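Local atomic coordinates of cytolethal distending toxin subunit A (Haemophilus ducreyi, PDB entry 1SR4), a protein that probably forms, together with CdtC, the lectin-like heterodimer required for delivery of the CdtB subunit of a tripartite bacterial genotoxin. Residues Phe60-Gly65 against Ile96-Met101; Asn126-Asp131 against Val176-Cys181; Asp136-Glu141 against Lys155-Gly160. One frame throughout, in Å; residues are numbered along the deposited sequence.

Contact 1: residues Phe60-Gly65 against Ile96-Met101; sequences FMTLMG and IRNWKM
Met61 O is gripped twice: Trp99 N donates a hydrogen bond of 2.9 Å to it, straight at 173° and nearly along the C=O axis, and Asn98 CA adds a CA-H...O contact of 3.5 Å. Its counterpart Trp99 O is also held twice, by Met61 N at 2.8 Å in the carbonyl plane and by a CA-H...O contact from Phe60 CA at 3.3 Å. Together they make Met61 and Trp99 a hydrogen-bonded antiparallel pair; the bridge is single, consistent with the 117° between the end-to-end directions of 60-62 and 97-101. Beyond it a water takes over, accepting from Leu63 N and donating to Arg97 O at 2.8 Å, in plane at the edge of the Trp99 indole. The Phe60 ring turns an edge to Trp99 C, while Lys100 CB comes obliquely to Phe60 CE1 at 3.7 Å. Met61 holds CG in the crowded position between N and the carbonyl carbon (chi1 47°), and further bends at chi2 and chi3 bring Met61 CE to Met101 SD at 4.1 Å. Thr62 and Asn98 point the same way, Thr62 CG2 lying 3.3 Å from Asn98 OD1, which is itself bonded by Val199 N. Met101 O receives a bond from Gln35 of the CdtB chain. The bridge ties the chain entering strand 62-65 to the start of strand 99-103, close to the centre of a domain whose family is the ricin-type beta-trefoil.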
ATOM      1  N   PHE A  60      -4.545  -9.124  -9.704  1.00  9.97           N
ATOM      2  CA  PHE A  60      -4.638 -10.323  -8.894  1.00 11.05           C
ATOM      3  C   PHE A  60      -3.617 -10.408  -7.783  1.00  8.65           C
ATOM      4  O   PHE A  60      -2.625  -9.701  -7.776  1.00  7.40           O
ATOM      5  CB  PHE A  60      -4.543 -11.540  -9.813  1.00 11.01           C
ATOM      6  CG  PHE A  60      -5.601 -11.549 -10.857  1.00 12.65           C
ATOM      7  CD1 PHE A  60      -6.873 -12.033 -10.567  1.00 12.40           C
ATOM      8  CD2 PHE A  60      -5.368 -10.973 -12.096  1.00 13.81           C
ATOM      9  CE1 PHE A  60      -7.894 -11.935 -11.501  1.00 14.33           C
ATOM     10  CE2 PHE A  60      -6.396 -10.873 -13.045  1.00 14.52           C
ATOM     11  CZ  PHE A  60      -7.652 -11.353 -12.744  1.00 14.57           C
ATOM     12  N   MET A  61      -3.878 -11.300  -6.845  1.00  9.52           N
ATOM     13  CA  MET A  61      -2.997 -11.486  -5.709  1.00 10.13           C
ATOM     14  C   MET A  61      -3.247 -12.859  -5.109  1.00  9.38           C
ATOM     15  O   MET A  61      -4.084 -13.622  -5.613  1.00  9.47           O
ATOM     16  CB  MET A  61      -3.290 -10.396  -4.673  1.00 12.24           C
ATOM     17  CG  MET A  61      -4.786 -10.184  -4.368  1.00 17.33           C
ATOM     18  SD  MET A  61      -5.544 -11.422  -3.284  1.00 22.65           S
ATOM     19  CE  MET A  61      -4.996 -10.786  -1.691  1.00 21.12           C
ATOM     20  N   THR A  62      -2.505 -13.188  -4.057  1.00  7.67           N
ATOM     21  CA  THR A  62      -2.751 -14.430  -3.344  1.00  9.30           C
ATOM     22  C   THR A  62      -2.891 -14.103  -1.858  1.00  8.72           C
ATOM     23  O   THR A  62      -2.429 -13.057  -1.386  1.00  7.22           O
ATOM     24  CB  THR A  62      -1.603 -15.457  -3.467  1.00  9.03           C
ATOM     25  OG1 THR A  62      -0.373 -14.838  -3.071  1.00  8.98           O
ATOM     26  CG2 THR A  62      -1.492 -16.004  -4.894  1.00  8.01           C
ATOM     27  N   LEU A  63      -3.563 -14.992  -1.140  1.00  7.60           N
ATOM     28  CA  LEU A  63      -3.728 -14.871   0.302  1.00  9.30           C
ATOM     29  C   LEU A  63      -2.753 -15.946   0.762  1.00  9.13           C
ATOM     30  O   LEU A  63      -2.963 -17.142   0.505  1.00 10.06           O
ATOM     31  CB  LEU A  63      -5.167 -15.217   0.704  1.00 11.11           C
ATOM     32  CG  LEU A  63      -6.167 -14.178   0.177  1.00 12.54           C
ATOM     33  CD1 LEU A  63      -7.611 -14.627   0.404  1.00 10.27           C
ATOM     34  CD2 LEU A  63      -5.883 -12.853   0.877  1.00 15.04           C
ATOM     35  N   MET A  64      -1.672 -15.518   1.404  1.00  8.64           N
ATOM     36  CA  MET A  64      -0.629 -16.443   1.836  1.00  7.71           C
ATOM     37  C   MET A  64      -0.572 -16.618   3.344  1.00  9.14           C
ATOM     38  O   MET A  64      -0.533 -15.635   4.081  1.00  7.37           O
ATOM     39  CB  MET A  64       0.738 -15.929   1.335  1.00  9.49           C
ATOM     40  CG  MET A  64       1.926 -16.808   1.757  1.00  6.92           C
ATOM     41  SD  MET A  64       3.573 -16.066   1.449  1.00 11.27           S
ATOM     42  CE  MET A  64       3.678 -15.996  -0.347  1.00 10.03           C
ATOM     43  N   GLY A  65      -0.560 -17.866   3.804  1.00  8.14           N
ATOM     44  CA  GLY A  65      -0.473 -18.116   5.231  1.00  9.48           C
ATOM     45  C   GLY A  65       0.971 -17.964   5.670  1.00 10.30           C
ATOM     46  O   GLY A  65       1.878 -17.823   4.837  1.00  9.41           O
ATOM     47  N   ILE A  96      -5.828 -20.943 -10.675  1.00  7.18           N
ATOM     48  CA  ILE A  96      -6.954 -21.130  -9.761  1.00  8.67           C
ATOM     49  C   ILE A  96      -6.478 -20.721  -8.352  1.00  9.13           C
ATOM     50  O   ILE A  96      -7.267 -20.672  -7.395  1.00  7.75           O
ATOM     51  CB  ILE A  96      -7.432 -22.600  -9.697  1.00 10.44           C
ATOM     52  CG1 ILE A  96      -6.339 -23.490  -9.093  1.00 10.66           C
ATOM     53  CG2 ILE A  96      -7.832 -23.077 -11.092  1.00 10.04           C
ATOM     54  CD1 ILE A  96      -6.787 -24.941  -8.837  1.00 14.41           C
ATOM     55  N   ARG A  97      -5.181 -20.423  -8.248  1.00  8.35           N
ATOM     56  CA  ARG A  97      -4.563 -20.009  -6.977  1.00  8.39           C
ATOM     57  C   ARG A  97      -4.566 -18.492  -6.757  1.00  8.09           C
ATOM     58  O   ARG A  97      -4.255 -18.020  -5.661  1.00  9.20           O
ATOM     59  CB  ARG A  97      -3.125 -20.518  -6.926  1.00  6.93           C
ATOM     60  CG  ARG A  97      -3.018 -22.042  -6.894  1.00  8.59           C
ATOM     61  CD  ARG A  97      -1.563 -22.476  -7.034  1.00  9.86           C
ATOM     62  NE  ARG A  97      -1.011 -22.028  -8.309  1.00  8.02           N
ATOM     63  CZ  ARG A  97       0.286 -22.044  -8.596  1.00  8.67           C
ATOM     64  NH1 ARG A  97       1.169 -22.496  -7.704  1.00  6.97           N
ATOM     65  NH2 ARG A  97       0.709 -21.573  -9.763  1.00  5.28           N
ATOM     66  N   ASN A  98      -4.923 -17.739  -7.797  1.00  7.75           N
ATOM     67  CA  ASN A  98      -4.947 -16.279  -7.748  1.00  8.43           C
ATOM     68  C   ASN A  98      -6.350 -15.720  -7.653  1.00  8.82           C
ATOM     69  O   ASN A  98      -7.278 -16.254  -8.244  1.00  9.23           O
ATOM     70  CB  ASN A  98      -4.260 -15.679  -8.995  1.00  6.32           C
ATOM     71  CG  ASN A  98      -2.817 -16.102  -9.116  1.00  8.68           C
ATOM     72  OD1 ASN A  98      -2.075 -16.078  -8.135  1.00  6.71           O
ATOM     73  ND2 ASN A  98      -2.405 -16.490 -10.321  1.00  8.35           N
ATOM     74  N   TRP A  99      -6.479 -14.610  -6.932  1.00  9.26           N
ATOM     75  CA  TRP A  99      -7.763 -13.975  -6.731  1.00  9.97           C
ATOM     76  C   TRP A  99      -7.685 -12.481  -6.967  1.00 10.37           C
ATOM     77  O   TRP A  99      -6.625 -11.865  -6.808  1.00 10.36           O
ATOM     78  CB  TRP A  99      -8.241 -14.191  -5.291  1.00  9.53           C
ATOM     79  CG  TRP A  99      -8.238 -15.626  -4.846  1.00  8.44           C
ATOM     80  CD1 TRP A  99      -7.187 -16.322  -4.318  1.00  8.30           C
ATOM     81  CD2 TRP A  99      -9.344 -16.531  -4.893  1.00  8.53           C
ATOM     82  NE1 TRP A  99      -7.575 -17.615  -4.030  1.00  8.56           N
ATOM     83  CE2 TRP A  99      -8.896 -17.767  -4.369  1.00  8.90           C
ATOM     84  CE3 TRP A  99     -10.676 -16.416  -5.325  1.00  8.62           C
ATOM     85  CZ2 TRP A  99      -9.731 -18.886  -4.260  1.00  7.59           C
ATOM     86  CZ3 TRP A  99     -11.512 -17.534  -5.217  1.00 10.73           C
ATOM     87  CH2 TRP A  99     -11.031 -18.751  -4.686  1.00  8.41           C
ATOM     88  N   LYS A 100      -8.828 -11.914  -7.335  1.00  9.77           N
ATOM     89  CA  LYS A 100      -8.969 -10.487  -7.525  1.00 11.34           C
ATOM     90  C   LYS A 100      -9.789 -10.034  -6.309  1.00 12.12           C
ATOM     91  O   LYS A 100     -10.904 -10.506  -6.072  1.00 12.93           O
ATOM     92  CB  LYS A 100      -9.725 -10.173  -8.818  1.00 13.02           C
ATOM     93  CG  LYS A 100     -10.117  -8.694  -8.955  1.00 18.08           C
ATOM     94  CD  LYS A 100     -10.959  -8.427 -10.217  1.00 20.46           C
ATOM     95  CE  LYS A 100     -10.135  -8.605 -11.480  1.00 26.35           C
ATOM     96  NZ  LYS A 100     -10.917  -8.374 -12.750  1.00 29.54           N
ATOM     97  N   MET A 101      -9.216  -9.134  -5.531  1.00 11.86           N
ATOM     98  CA  MET A 101      -9.865  -8.604  -4.343  1.00 14.44           C
ATOM     99  C   MET A 101     -10.631  -7.316  -4.702  1.00 15.28           C
ATOM    100  O   MET A 101     -10.028  -6.348  -5.161  1.00 17.60           O
ATOM    101  CB  MET A 101      -8.785  -8.298  -3.316  1.00 13.73           C
ATOM    102  CG  MET A 101      -9.226  -8.360  -1.907  1.00 18.12           C
ATOM    103  SD  MET A 101      -7.849  -8.040  -0.767  1.00 18.23           S
ATOM    104  CE  MET A 101      -8.740  -7.081   0.276  1.00 11.09           C
TER
HETATM  105  O   HOH W   1      -4.127 -17.321  -2.930  1.00  7.40           O

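Contact 2: residues Asn126-Asp131 against Val176-Cys181; sequences NGLIHD and VTLSVC
Strands 127-131 and 176-179 cross at 124° with their axes 5.2 Å apart at closest, so the backbones meet at one corner and do not run on as a ladder. There Leu178 N donates to Asn126 O at 3.0 Å, a bent bond (139° at the hydrogen) whose donor stands above the carbonyl plane, 66° out of it. The same oxygen takes a CA-H...O contact from Thr177 CA at 3.1 Å. Gly127, without a side chain, brings its CA to 4.0 Å from Thr177 CA. Leu178 CB points toward the other segment, and with CG anti to the carbonyl carbon its CD1 reaches 3.4 Å from Gly127 O. On the apolar side the Leu128 and Val176 side chains cross obliquely, Leu128 CD1 lying 4.0 Å from Val176 CG1. A water bridges the backbones nearby, accepting from Leu128 N at 2.8 Å and probably donating to Val176 O, though other acceptors compete for its protons. The amide of Asn126 turns to Arg161 through OD1. Around the corner, Val163 of strand 162-165 touches Leu128, Val176 and Leu178; strand 82-86 adds Leu82 against Leu128 and Ala84 against Val176, and Ala123 of strand 120-124 packs on Leu178.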
ATOM      1  N   ASN A 126     -18.070 -25.019   8.250  1.00 14.15           N
ATOM      2  CA  ASN A 126     -16.861 -24.683   9.000  1.00 15.28           C
ATOM      3  C   ASN A 126     -15.653 -24.397   8.113  1.00 15.21           C
ATOM      4  O   ASN A 126     -14.525 -24.624   8.535  1.00 15.73           O
ATOM      5  CB  ASN A 126     -16.479 -25.806   9.962  1.00 16.63           C
ATOM      6  CG  ASN A 126     -17.529 -26.048  11.027  1.00 16.93           C
ATOM      7  OD1 ASN A 126     -18.225 -25.130  11.447  1.00 17.37           O
ATOM      8  ND2 ASN A 126     -17.639 -27.291  11.470  1.00 18.41           N
ATOM      9  N   GLY A 127     -15.877 -23.907   6.899  1.00 15.12           N
ATOM     10  CA  GLY A 127     -14.758 -23.615   6.011  1.00 13.80           C
ATOM     11  C   GLY A 127     -15.110 -22.644   4.902  1.00 14.01           C
ATOM     12  O   GLY A 127     -16.009 -21.826   5.042  1.00 12.70           O
ATOM     13  N   LEU A 128     -14.403 -22.740   3.786  1.00 12.28           N
ATOM     14  CA  LEU A 128     -14.657 -21.863   2.658  1.00 12.12           C
ATOM     15  C   LEU A 128     -14.848 -22.708   1.411  1.00 11.65           C
ATOM     16  O   LEU A 128     -14.253 -23.760   1.291  1.00 12.53           O
ATOM     17  CB  LEU A 128     -13.457 -20.925   2.427  1.00 12.22           C
ATOM     18  CG  LEU A 128     -13.028 -19.939   3.520  1.00 10.20           C
ATOM     19  CD1 LEU A 128     -11.724 -19.254   3.080  1.00  8.42           C
ATOM     20  CD2 LEU A 128     -14.139 -18.897   3.770  1.00  7.46           C
ATOM     21  N   ILE A 129     -15.679 -22.234   0.487  1.00 12.92           N
ATOM     22  CA  ILE A 129     -15.881 -22.926  -0.784  1.00 12.57           C
ATOM     23  C   ILE A 129     -15.803 -21.810  -1.808  1.00 13.23           C
ATOM     24  O   ILE A 129     -15.522 -20.672  -1.445  1.00 13.05           O
ATOM     25  CB  ILE A 129     -17.287 -23.577  -0.879  1.00 13.00           C
ATOM     26  CG1 ILE A 129     -18.371 -22.494  -0.819  1.00 13.80           C
ATOM     27  CG2 ILE A 129     -17.456 -24.625   0.222  1.00  9.73           C
ATOM     28  CD1 ILE A 129     -19.803 -23.023  -1.007  1.00 15.26           C
ATOM     29  N   HIS A 130     -16.010 -22.130  -3.080  1.00 13.50           N
ATOM     30  CA  HIS A 130     -16.061 -21.107  -4.114  1.00 13.05           C
ATOM     31  C   HIS A 130     -17.380 -21.376  -4.840  1.00 13.76           C
ATOM     32  O   HIS A 130     -17.776 -22.536  -5.003  1.00 14.41           O
ATOM     33  CB  HIS A 130     -14.845 -21.178  -5.067  1.00 11.11           C
ATOM     34  CG  HIS A 130     -14.783 -22.413  -5.913  1.00 10.15           C
ATOM     35  ND1 HIS A 130     -15.039 -22.401  -7.267  1.00  8.69           N
ATOM     36  CD2 HIS A 130     -14.448 -23.689  -5.606  1.00  9.20           C
ATOM     37  CE1 HIS A 130     -14.864 -23.614  -7.760  1.00  9.78           C
ATOM     38  NE2 HIS A 130     -14.506 -24.415  -6.771  1.00  9.75           N
ATOM     39  N   ASP A 131     -18.089 -20.319  -5.224  1.00 15.27           N
ATOM     40  CA  ASP A 131     -19.368 -20.468  -5.921  1.00 15.05           C
ATOM     41  C   ASP A 131     -19.647 -19.224  -6.745  1.00 17.78           C
ATOM     42  O   ASP A 131     -18.904 -18.227  -6.676  1.00 16.84           O
ATOM     43  CB  ASP A 131     -20.514 -20.692  -4.919  1.00 16.24           C
ATOM     44  CG  ASP A 131     -21.745 -21.368  -5.554  1.00 17.76           C
ATOM     45  OD1 ASP A 131     -21.707 -21.749  -6.741  1.00 15.11           O
ATOM     46  OD2 ASP A 131     -22.752 -21.535  -4.845  1.00 18.84           O
ATOM     47  N   VAL A 176      -8.228 -25.467   5.797  1.00  9.42           N
ATOM     48  CA  VAL A 176      -8.801 -24.146   6.049  1.00  9.63           C
ATOM     49  C   VAL A 176     -10.187 -24.230   6.687  1.00 10.86           C
ATOM     50  O   VAL A 176     -11.098 -24.833   6.136  1.00 10.11           O
ATOM     51  CB  VAL A 176      -8.883 -23.357   4.728  1.00 10.04           C
ATOM     52  CG1 VAL A 176      -9.414 -21.955   4.980  1.00 11.53           C
ATOM     53  CG2 VAL A 176      -7.482 -23.300   4.070  1.00  6.90           C
ATOM     54  N   THR A 177     -10.343 -23.604   7.845  1.00 11.31           N
ATOM     55  CA  THR A 177     -11.614 -23.654   8.548  1.00 12.55           C
ATOM     56  C   THR A 177     -12.006 -22.268   9.014  1.00 13.66           C
ATOM     57  O   THR A 177     -11.283 -21.296   8.782  1.00 12.64           O
ATOM     58  CB  THR A 177     -11.505 -24.557   9.802  1.00 13.10           C
ATOM     59  OG1 THR A 177     -10.469 -24.053  10.658  1.00 13.36           O
ATOM     60  CG2 THR A 177     -11.145 -25.999   9.420  1.00 13.51           C
ATOM     61  N   LEU A 178     -13.159 -22.188   9.673  1.00 13.57           N
ATOM     62  CA  LEU A 178     -13.643 -20.940  10.243  1.00 14.63           C
ATOM     63  C   LEU A 178     -13.801 -21.188  11.743  1.00 16.46           C
ATOM     64  O   LEU A 178     -14.372 -22.201  12.150  1.00 13.88           O
ATOM     65  CB  LEU A 178     -14.995 -20.563   9.647  1.00 14.23           C
ATOM     66  CG  LEU A 178     -14.967 -20.082   8.200  1.00 14.11           C
ATOM     67  CD1 LEU A 178     -16.386 -19.826   7.707  1.00 10.61           C
ATOM     68  CD2 LEU A 178     -14.131 -18.798   8.136  1.00 14.50           C
ATOM     69  N   SER A 179     -13.265 -20.298  12.570  1.00 16.33           N
ATOM     70  CA  SER A 179     -13.410 -20.460  14.016  1.00 17.59           C
ATOM     71  C   SER A 179     -13.373 -19.105  14.712  1.00 16.93           C
ATOM     72  O   SER A 179     -13.193 -18.067  14.066  1.00 16.50           O
ATOM     73  CB  SER A 179     -12.327 -21.397  14.584  1.00 17.84           C
ATOM     74  OG  SER A 179     -11.032 -20.882  14.347  1.00 26.46           O
ATOM     75  N   VAL A 180     -13.537 -19.104  16.030  1.00 15.42           N
ATOM     76  CA  VAL A 180     -13.563 -17.854  16.770  1.00 16.92           C
ATOM     77  C   VAL A 180     -12.326 -17.008  16.464  1.00 17.24           C
ATOM     78  O   VAL A 180     -11.202 -17.517  16.411  1.00 15.75           O
ATOM     79  CB  VAL A 180     -13.693 -18.118  18.304  1.00 17.28           C
ATOM     80  CG1 VAL A 180     -12.489 -18.901  18.809  1.00 18.41           C
ATOM     81  CG2 VAL A 180     -13.837 -16.811  19.049  1.00 15.94           C
ATOM     82  N   CYS A 181     -12.539 -15.714  16.256  1.00 19.26           N
ATOM     83  CA  CYS A 181     -11.440 -14.805  15.945  1.00 23.00           C
ATOM     84  C   CYS A 181     -10.601 -14.431  17.151  1.00 24.80           C
ATOM     85  O   CYS A 181     -10.891 -13.442  17.806  1.00 27.91           O
ATOM     86  CB  CYS A 181     -11.983 -13.513  15.330  1.00 22.93           C
ATOM     87  SG  CYS A 181     -12.962 -13.744  13.810  1.00 25.27           S
TER
HETATM   88  O   HOH W   2     -12.219 -24.504   3.621  1.00  9.81           O

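Contact 3: residues Asp136-Glu141 against Lys155-Gly160; sequences DKLAQE and KSVSQG
No aromatic ring belongs to either segment, so the flat group that counts is the peptide carbonyl of Glu141, met in its plane by Val157 N. This bond is long, 3.3 Å, but straight at 166°, and a water donates to the same oxygen, so Glu141 O holds two partners. The carboxylate of Glu141 leads away from the contact to His106 N, and the carboxamide of Gln159 is fixed by Gly125 O at NE2 and by Arg161 NE at OE1. Beside the bond, Val157 CG2 lies 3.6 Å from Glu141 O, while Val157 CG1, anti to the backbone N, meets Leu138 CD1 at 4.0 Å with the two side chains crossing at about a right angle. Ser158 points toward the 138-140 turn: its OG, in the crowded position between N and the carbonyl carbon (chi1 66°), comes 3.4 Å from Ala139 CA. That OG also donates weakly to Ser156 OG. Ser156 OG accepts in addition from Gln159 N at 3.1 Å and lies 2.8 Å from the water oxygen that donates to Glu141 O and, weakly, to Ala139 O. The chain after Ser156 is closed further by Gly160 N bonding to Ser156 O. Acceptance by a serine oxygen from the backbone N three residues on defines an ST motif; here it ends strand 152-156 and packs against the 3-10 turn that precedes strand 142-146, the partner in the same two-stranded hairpin of the ricin-type beta-trefoil domain.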
ATOM      1  N   ASP A 136     -25.051  -9.819  -3.613  1.00 24.55           N
ATOM      2  CA  ASP A 136     -26.099  -9.900  -2.604  1.00 25.51           C
ATOM      3  C   ASP A 136     -25.911 -11.035  -1.607  1.00 23.93           C
ATOM      4  O   ASP A 136     -26.753 -11.249  -0.739  1.00 23.02           O
ATOM      5  CB  ASP A 136     -27.464 -10.029  -3.274  1.00 28.50           C
ATOM      6  CG  ASP A 136     -27.791  -8.828  -4.132  1.00 31.71           C
ATOM      7  OD1 ASP A 136     -27.586  -7.693  -3.652  1.00 33.38           O
ATOM      8  OD2 ASP A 136     -28.245  -9.011  -5.279  1.00 35.19           O
ATOM      9  N   LYS A 137     -24.811 -11.769  -1.728  1.00 21.20           N
ATOM     10  CA  LYS A 137     -24.559 -12.860  -0.792  1.00 20.32           C
ATOM     11  C   LYS A 137     -23.568 -12.406   0.282  1.00 19.00           C
ATOM     12  O   LYS A 137     -22.366 -12.266   0.017  1.00 17.85           O
ATOM     13  CB  LYS A 137     -24.000 -14.086  -1.528  1.00 22.13           C
ATOM     14  CG  LYS A 137     -24.985 -14.799  -2.460  1.00 23.55           C
ATOM     15  CD  LYS A 137     -24.291 -15.942  -3.210  1.00 26.43           C
ATOM     16  CE  LYS A 137     -25.152 -16.499  -4.364  1.00 28.34           C
ATOM     17  NZ  LYS A 137     -24.380 -17.411  -5.278  1.00 24.86           N
ATOM     18  N   LEU A 138     -24.071 -12.177   1.493  1.00 17.31           N
ATOM     19  CA  LEU A 138     -23.224 -11.743   2.597  1.00 15.72           C
ATOM     20  C   LEU A 138     -22.100 -12.748   2.874  1.00 14.97           C
ATOM     21  O   LEU A 138     -21.001 -12.362   3.279  1.00 14.30           O
ATOM     22  CB  LEU A 138     -24.069 -11.548   3.862  1.00 16.41           C
ATOM     23  CG  LEU A 138     -23.439 -10.706   4.975  1.00 17.65           C
ATOM     24  CD1 LEU A 138     -23.178  -9.289   4.441  1.00 17.15           C
ATOM     25  CD2 LEU A 138     -24.368 -10.652   6.198  1.00 17.19           C
ATOM     26  N   ALA A 139     -22.370 -14.036   2.653  1.00 14.56           N
ATOM     27  CA  ALA A 139     -21.355 -15.076   2.888  1.00 13.43           C
ATOM     28  C   ALA A 139     -20.110 -14.927   1.998  1.00 12.34           C
ATOM     29  O   ALA A 139     -19.082 -15.559   2.253  1.00 12.28           O
ATOM     30  CB  ALA A 139     -21.964 -16.477   2.702  1.00 12.31           C
ATOM     31  N   GLN A 140     -20.205 -14.119   0.949  1.00 11.71           N
ATOM     32  CA  GLN A 140     -19.052 -13.896   0.075  1.00 10.99           C
ATOM     33  C   GLN A 140     -18.326 -12.589   0.428  1.00 11.80           C
ATOM     34  O   GLN A 140     -17.380 -12.185  -0.264  1.00 11.39           O
ATOM     35  CB  GLN A 140     -19.486 -13.875  -1.395  1.00 11.61           C
ATOM     36  CG  GLN A 140     -19.953 -15.241  -1.894  1.00 14.23           C
ATOM     37  CD  GLN A 140     -20.374 -15.233  -3.344  1.00 14.24           C
ATOM     38  OE1 GLN A 140     -20.337 -14.201  -4.022  1.00 15.68           O
ATOM     39  NE2 GLN A 140     -20.769 -16.392  -3.835  1.00 13.09           N
ATOM     40  N   GLU A 141     -18.754 -11.946   1.514  1.00 12.17           N
ATOM     41  CA  GLU A 141     -18.139 -10.703   1.960  1.00 13.23           C
ATOM     42  C   GLU A 141     -17.290 -10.954   3.190  1.00 13.11           C
ATOM     43  O   GLU A 141     -17.704 -11.671   4.106  1.00 13.32           O
ATOM     44  CB  GLU A 141     -19.209  -9.657   2.275  1.00 16.11           C
ATOM     45  CG  GLU A 141     -19.929  -9.096   1.047  1.00 19.57           C
ATOM     46  CD  GLU A 141     -20.662  -7.801   1.365  1.00 22.50           C
ATOM     47  OE1 GLU A 141     -20.044  -6.721   1.299  1.00 22.17           O
ATOM     48  OE2 GLU A 141     -21.858  -7.869   1.711  1.00 26.34           O
ATOM     49  N   LYS A 155     -12.084 -12.150   8.367  1.00  9.43           N
ATOM     50  CA  LYS A 155     -13.315 -12.469   9.079  1.00 10.86           C
ATOM     51  C   LYS A 155     -14.543 -12.587   8.185  1.00 10.00           C
ATOM     52  O   LYS A 155     -14.879 -11.661   7.435  1.00  9.14           O
ATOM     53  CB  LYS A 155     -13.558 -11.396  10.147  1.00 10.50           C
ATOM     54  CG  LYS A 155     -14.672 -11.704  11.133  1.00 12.47           C
ATOM     55  CD  LYS A 155     -14.758 -10.580  12.156  1.00 15.72           C
ATOM     56  CE  LYS A 155     -15.697 -10.924  13.303  1.00 17.08           C
ATOM     57  NZ  LYS A 155     -15.833  -9.756  14.232  1.00 21.12           N
ATOM     58  N   SER A 156     -15.198 -13.741   8.253  1.00 10.07           N
ATOM     59  CA  SER A 156     -16.425 -13.955   7.496  1.00  8.96           C
ATOM     60  C   SER A 156     -17.467 -13.032   8.126  1.00  9.40           C
ATOM     61  O   SER A 156     -17.703 -13.078   9.341  1.00  9.95           O
ATOM     62  CB  SER A 156     -16.898 -15.406   7.625  1.00 10.26           C
ATOM     63  OG  SER A 156     -18.258 -15.519   7.209  1.00 10.11           O
ATOM     64  N   VAL A 157     -18.089 -12.183   7.323  1.00 10.96           N
ATOM     65  CA  VAL A 157     -19.097 -11.290   7.879  1.00 12.34           C
ATOM     66  C   VAL A 157     -20.390 -12.048   8.190  1.00 13.18           C
ATOM     67  O   VAL A 157     -21.040 -11.793   9.206  1.00 12.35           O
ATOM     68  CB  VAL A 157     -19.402 -10.131   6.922  1.00 13.75           C
ATOM     69  CG1 VAL A 157     -20.568  -9.305   7.463  1.00 17.76           C
ATOM     70  CG2 VAL A 157     -18.150  -9.255   6.762  1.00 15.72           C
ATOM     71  N   SER A 158     -20.758 -12.997   7.335  1.00 12.66           N
ATOM     72  CA  SER A 158     -21.985 -13.747   7.576  1.00 13.35           C
ATOM     73  C   SER A 158     -21.859 -14.630   8.810  1.00 11.80           C
ATOM     74  O   SER A 158     -22.816 -14.793   9.562  1.00 12.18           O
ATOM     75  CB  SER A 158     -22.335 -14.619   6.365  1.00 12.17           C
ATOM     76  OG  SER A 158     -21.354 -15.614   6.209  1.00 13.09           O
ATOM     77  N   GLN A 159     -20.679 -15.194   9.039  1.00 13.62           N
ATOM     78  CA  GLN A 159     -20.498 -16.064  10.203  1.00 12.58           C
ATOM     79  C   GLN A 159     -19.936 -15.394  11.439  1.00 13.87           C
ATOM     80  O   GLN A 159     -20.177 -15.845  12.553  1.00 13.80           O
ATOM     81  CB  GLN A 159     -19.602 -17.261   9.856  1.00 13.62           C
ATOM     82  CG  GLN A 159     -20.266 -18.247   8.918  1.00 14.29           C
ATOM     83  CD  GLN A 159     -19.605 -19.609   8.954  1.00 14.10           C
ATOM     84  OE1 GLN A 159     -18.914 -19.945   9.914  1.00 14.17           O
ATOM     85  NE2 GLN A 159     -19.832 -20.412   7.914  1.00 12.39           N
ATOM     86  N   GLY A 160     -19.179 -14.326  11.253  1.00 13.80           N
ATOM     87  CA  GLY A 160     -18.583 -13.677  12.400  1.00 13.43           C
ATOM     88  C   GLY A 160     -17.410 -14.513  12.876  1.00 14.80           C
ATOM     89  O   GLY A 160     -17.000 -14.402  14.030  1.00 15.16           O
TER
HETATM   90  O   HOH W   3     -18.406 -14.337   4.680  1.00 12.62           O

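Overall arrangement
Contact 1 is the core of the set, its centre about 3 Å from that of the chain; contact 2, though farther out, is still mostly buried, while contact 3 is only partly so. No strand is shared: contact 1 uses strands 62-65 and 99-103, contact 2 strands 127-131 and 176-179, contact 3 the loop before strand 142-146 and the end of strand 152-156. Central contact 1 packs methionine and aromatic groups round a reciprocal backbone pair and reaches the CdtB chain; contacts 2 and 3 each have one direct backbone bond, and outer contact 3 relies on serine hydroxyls and water. Contact 3 is nested within the loop that contact 2 closes, Leu178 CD1 meeting Gln159 OE1 at 3.4 Å.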